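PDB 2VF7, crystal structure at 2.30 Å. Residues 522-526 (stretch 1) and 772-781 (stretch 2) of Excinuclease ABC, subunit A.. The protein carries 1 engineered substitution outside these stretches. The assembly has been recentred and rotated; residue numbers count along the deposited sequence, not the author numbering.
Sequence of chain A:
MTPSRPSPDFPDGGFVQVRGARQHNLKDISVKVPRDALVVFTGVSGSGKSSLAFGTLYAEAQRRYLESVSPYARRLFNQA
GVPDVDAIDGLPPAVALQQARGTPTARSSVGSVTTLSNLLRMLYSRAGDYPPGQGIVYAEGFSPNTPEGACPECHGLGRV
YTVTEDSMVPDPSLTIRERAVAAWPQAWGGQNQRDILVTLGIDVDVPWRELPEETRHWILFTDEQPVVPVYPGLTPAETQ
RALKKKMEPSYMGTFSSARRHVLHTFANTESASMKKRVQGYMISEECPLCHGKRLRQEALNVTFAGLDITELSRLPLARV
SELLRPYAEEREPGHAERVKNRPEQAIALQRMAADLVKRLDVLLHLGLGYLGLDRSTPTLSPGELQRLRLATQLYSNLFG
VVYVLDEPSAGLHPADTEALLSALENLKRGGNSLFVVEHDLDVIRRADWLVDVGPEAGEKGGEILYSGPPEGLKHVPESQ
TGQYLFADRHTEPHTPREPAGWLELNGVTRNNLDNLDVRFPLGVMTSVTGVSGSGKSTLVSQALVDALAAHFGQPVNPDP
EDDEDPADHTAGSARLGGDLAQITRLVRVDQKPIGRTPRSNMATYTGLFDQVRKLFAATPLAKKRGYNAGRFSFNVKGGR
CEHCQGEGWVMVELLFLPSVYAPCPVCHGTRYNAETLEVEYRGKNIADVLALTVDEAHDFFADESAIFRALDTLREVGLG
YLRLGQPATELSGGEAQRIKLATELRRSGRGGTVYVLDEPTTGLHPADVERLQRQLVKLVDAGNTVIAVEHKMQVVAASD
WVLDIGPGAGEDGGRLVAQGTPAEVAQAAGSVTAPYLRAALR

Stretch 1, residues 522-526: LGVMT
Stretch 2 772-781: LQRQLVKLVD

Residues 772-781 form a helix that begins earlier in the chain. Residues 522-526 run from a loop into a strand, which Thr 526 belongs to and which continues later in the chain. The two segments lie far apart in sequence and meet in a small contact that buries 199 Å² in total. No hydrogen bond joins them. The contact rests on van der Waals packing.

Val 780 and Met 525 cover the most surface. Val 780 lies near the end of the helical stretch, and its CA-to-CB bond points toward the loop. Its chi1 is t, at 179°. CG1 sits 3.4 Å from Gly 523 O and 3.9 Å from Val 524 CA, so it packs on the backbone of the loop. CG2 lies 4.1 Å from Met 525 CB, an apolar side-chain contact.

The backbones come nearest at this point, with Gly 523 CA 6.1 Å from Val 780 CA. Gly 523 has phi/psi of 68/21. A positive phi favours glycine by itself. Val 524 then returns to an extended conformation, at -144/160. Its CA-to-CB bond points away from the helix, and its chi1 is t. It therefore meets Val 780 through its backbone.

Met 525 is also extended, at -105/122, and its CA-to-CB bond points toward the helix. This alternation is what an extended backbone produces. Its chi angles of 134°, 127° and -127° all fall between the usual wells. The side chain carries SD along the helix toward earlier residues. SD lies 4.4 Å from Leu 776 CD1, an apolar contact, and 4.1 Å from Gln 773 OE1. Thus Met 525 touches Val 780 near its base and Leu 776 and Gln 773 near its tip.

Gln 773, Leu 776 and Val 780 are spaced by three and four residues, so they recur along one side of the helix. The CA-to-CB bond of Leu 776 points toward the other segment, with chi1 m (-67°) and chi2 t (-174°). Gln 773 leaves the helix sideways, but its end comes nearer; its chi1 is t, chi2 is 89° and chi3 is -117°.

The helix is held by its own backbone bonds. Leu 776 N donates to Leu 772 O at 3.2 Å, and Val 777 N to Gln 773 O at 3.0 Å. Val 780 N makes weak bonds to Leu 776 O at 3.4 Å and Val 777 O at 3.2 Å. Asp 781 N reaches Val 777 O at 3.0 Å, while its side chain starts away from the loop.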

# COMPACT_ATOMS: atom_id res chain seq x y z
N LEU A 522 -28.91 7.22 -45.97
CA LEU A 522 -29.94 6.94 -44.95
C LEU A 522 -30.74 5.67 -45.24
O LEU A 522 -30.79 5.20 -46.38
CB LEU A 522 -30.88 8.13 -44.73
CG LEU A 522 -30.28 9.54 -44.60
CD1 LEU A 522 -31.36 10.61 -44.68
CD2 LEU A 522 -29.44 9.70 -43.32
N GLY A 523 -31.33 5.11 -44.18
CA GLY A 523 -32.11 3.88 -44.23
C GLY A 523 -31.26 2.67 -44.54
O GLY A 523 -31.76 1.65 -45.00
N VAL A 524 -29.97 2.82 -44.27
CA VAL A 524 -28.91 1.88 -44.68
C VAL A 524 -27.87 1.83 -43.57
O VAL A 524 -27.82 2.72 -42.71
CB VAL A 524 -28.27 2.36 -46.02
CG1 VAL A 524 -27.08 1.55 -46.39
CG2 VAL A 524 -29.29 2.28 -47.16
N MET A 525 -27.07 0.77 -43.55
CA MET A 525 -26.01 0.60 -42.57
C MET A 525 -24.59 0.87 -43.16
O MET A 525 -24.18 0.22 -44.12
CB MET A 525 -26.13 -0.78 -41.92
CG MET A 525 -24.85 -1.54 -41.81
SD MET A 525 -24.53 -2.08 -40.14
CE MET A 525 -22.85 -1.44 -39.93
N THR A 526 -23.88 1.84 -42.56
CA THR A 526 -22.54 2.27 -42.97
C THR A 526 -21.47 1.94 -41.93
O THR A 526 -21.66 2.15 -40.73
CB THR A 526 -22.46 3.81 -43.26
OG1 THR A 526 -23.52 4.21 -44.12
CG2 THR A 526 -21.13 4.19 -43.94
N LEU A 772 -25.21 -10.72 -33.46
CA LEU A 772 -25.36 -9.27 -33.30
C LEU A 772 -25.81 -8.59 -34.61
O LEU A 772 -26.69 -7.73 -34.61
CB LEU A 772 -24.05 -8.64 -32.78
CG LEU A 772 -23.97 -7.21 -32.20
CD1 LEU A 772 -23.96 -6.14 -33.27
CD2 LEU A 772 -25.08 -6.95 -31.17
N GLN A 773 -25.18 -9.00 -35.71
CA GLN A 773 -25.44 -8.46 -37.04
C GLN A 773 -26.90 -8.65 -37.53
O GLN A 773 -27.43 -7.79 -38.24
CB GLN A 773 -24.44 -9.06 -38.04
CG GLN A 773 -24.36 -8.34 -39.38
CD GLN A 773 -23.33 -7.20 -39.41
OE1 GLN A 773 -23.69 -6.03 -39.59
NE2 GLN A 773 -22.06 -7.55 -39.27
N ARG A 774 -27.53 -9.76 -37.15
CA ARG A 774 -28.94 -10.00 -37.48
C ARG A 774 -29.86 -8.97 -36.82
O ARG A 774 -30.92 -8.64 -37.37
CB ARG A 774 -29.38 -11.39 -37.02
CG ARG A 774 -28.63 -12.54 -37.65
CD ARG A 774 -29.41 -13.84 -37.53
NE ARG A 774 -29.28 -14.49 -36.22
CZ ARG A 774 -28.31 -15.35 -35.89
NH1 ARG A 774 -27.37 -15.67 -36.77
NH2 ARG A 774 -28.28 -15.88 -34.66
N GLN A 775 -29.48 -8.49 -35.65
CA GLN A 775 -30.29 -7.51 -34.94
C GLN A 775 -30.10 -6.12 -35.57
O GLN A 775 -31.05 -5.33 -35.62
CB GLN A 775 -30.01 -7.49 -33.43
CG GLN A 775 -29.70 -8.86 -32.76
CD GLN A 775 -30.75 -9.95 -33.00
OE1 GLN A 775 -31.97 -9.70 -32.98
NE2 GLN A 775 -30.27 -11.18 -33.21
N LEU A 776 -28.89 -5.84 -36.05
CA LEU A 776 -28.61 -4.60 -36.76
C LEU A 776 -29.36 -4.57 -38.09
O LEU A 776 -29.80 -3.51 -38.51
CB LEU A 776 -27.10 -4.39 -36.98
CG LEU A 776 -26.21 -4.13 -35.75
CD1 LEU A 776 -24.79 -3.81 -36.14
CD2 LEU A 776 -26.76 -3.05 -34.83
N VAL A 777 -29.50 -5.72 -38.73
CA VAL A 777 -30.35 -5.87 -39.92
C VAL A 777 -31.81 -5.52 -39.61
O VAL A 777 -32.43 -4.76 -40.33
CB VAL A 777 -30.24 -7.30 -40.52
CG1 VAL A 777 -31.29 -7.53 -41.56
CG2 VAL A 777 -28.86 -7.52 -41.12
N LYS A 778 -32.33 -6.08 -38.51
CA LYS A 778 -33.71 -5.81 -38.09
C LYS A 778 -34.01 -4.32 -37.98
O LYS A 778 -34.99 -3.85 -38.55
CB LYS A 778 -34.03 -6.51 -36.76
CG LYS A 778 -34.49 -7.94 -36.96
CD LYS A 778 -35.25 -8.48 -35.76
CE LYS A 778 -34.37 -9.37 -34.89
NZ LYS A 778 -35.20 -10.34 -34.09
N LEU A 779 -33.16 -3.58 -37.29
CA LEU A 779 -33.45 -2.17 -37.05
C LEU A 779 -33.28 -1.26 -38.30
O LEU A 779 -33.84 -0.16 -38.34
CB LEU A 779 -32.72 -1.66 -35.78
CG LEU A 779 -31.27 -1.19 -35.79
CD1 LEU A 779 -31.24 0.25 -36.26
CD2 LEU A 779 -30.65 -1.29 -34.41
N VAL A 780 -32.56 -1.74 -39.31
CA VAL A 780 -32.47 -1.04 -40.61
C VAL A 780 -33.69 -1.37 -41.48
O VAL A 780 -34.16 -0.53 -42.26
CB VAL A 780 -31.14 -1.40 -41.36
CG1 VAL A 780 -31.07 -0.71 -42.71
CG2 VAL A 780 -29.93 -1.02 -40.53
N ASP A 781 -34.21 -2.59 -41.33
CA ASP A 781 -35.51 -2.98 -41.90
C ASP A 781 -36.63 -2.08 -41.39
O ASP A 781 -37.62 -1.86 -42.09
CB ASP A 781 -35.84 -4.43 -41.56
CG ASP A 781 -35.06 -5.42 -42.40
OD1 ASP A 781 -34.65 -5.05 -43.52
OD2 ASP A 781 -34.86 -6.56 -41.92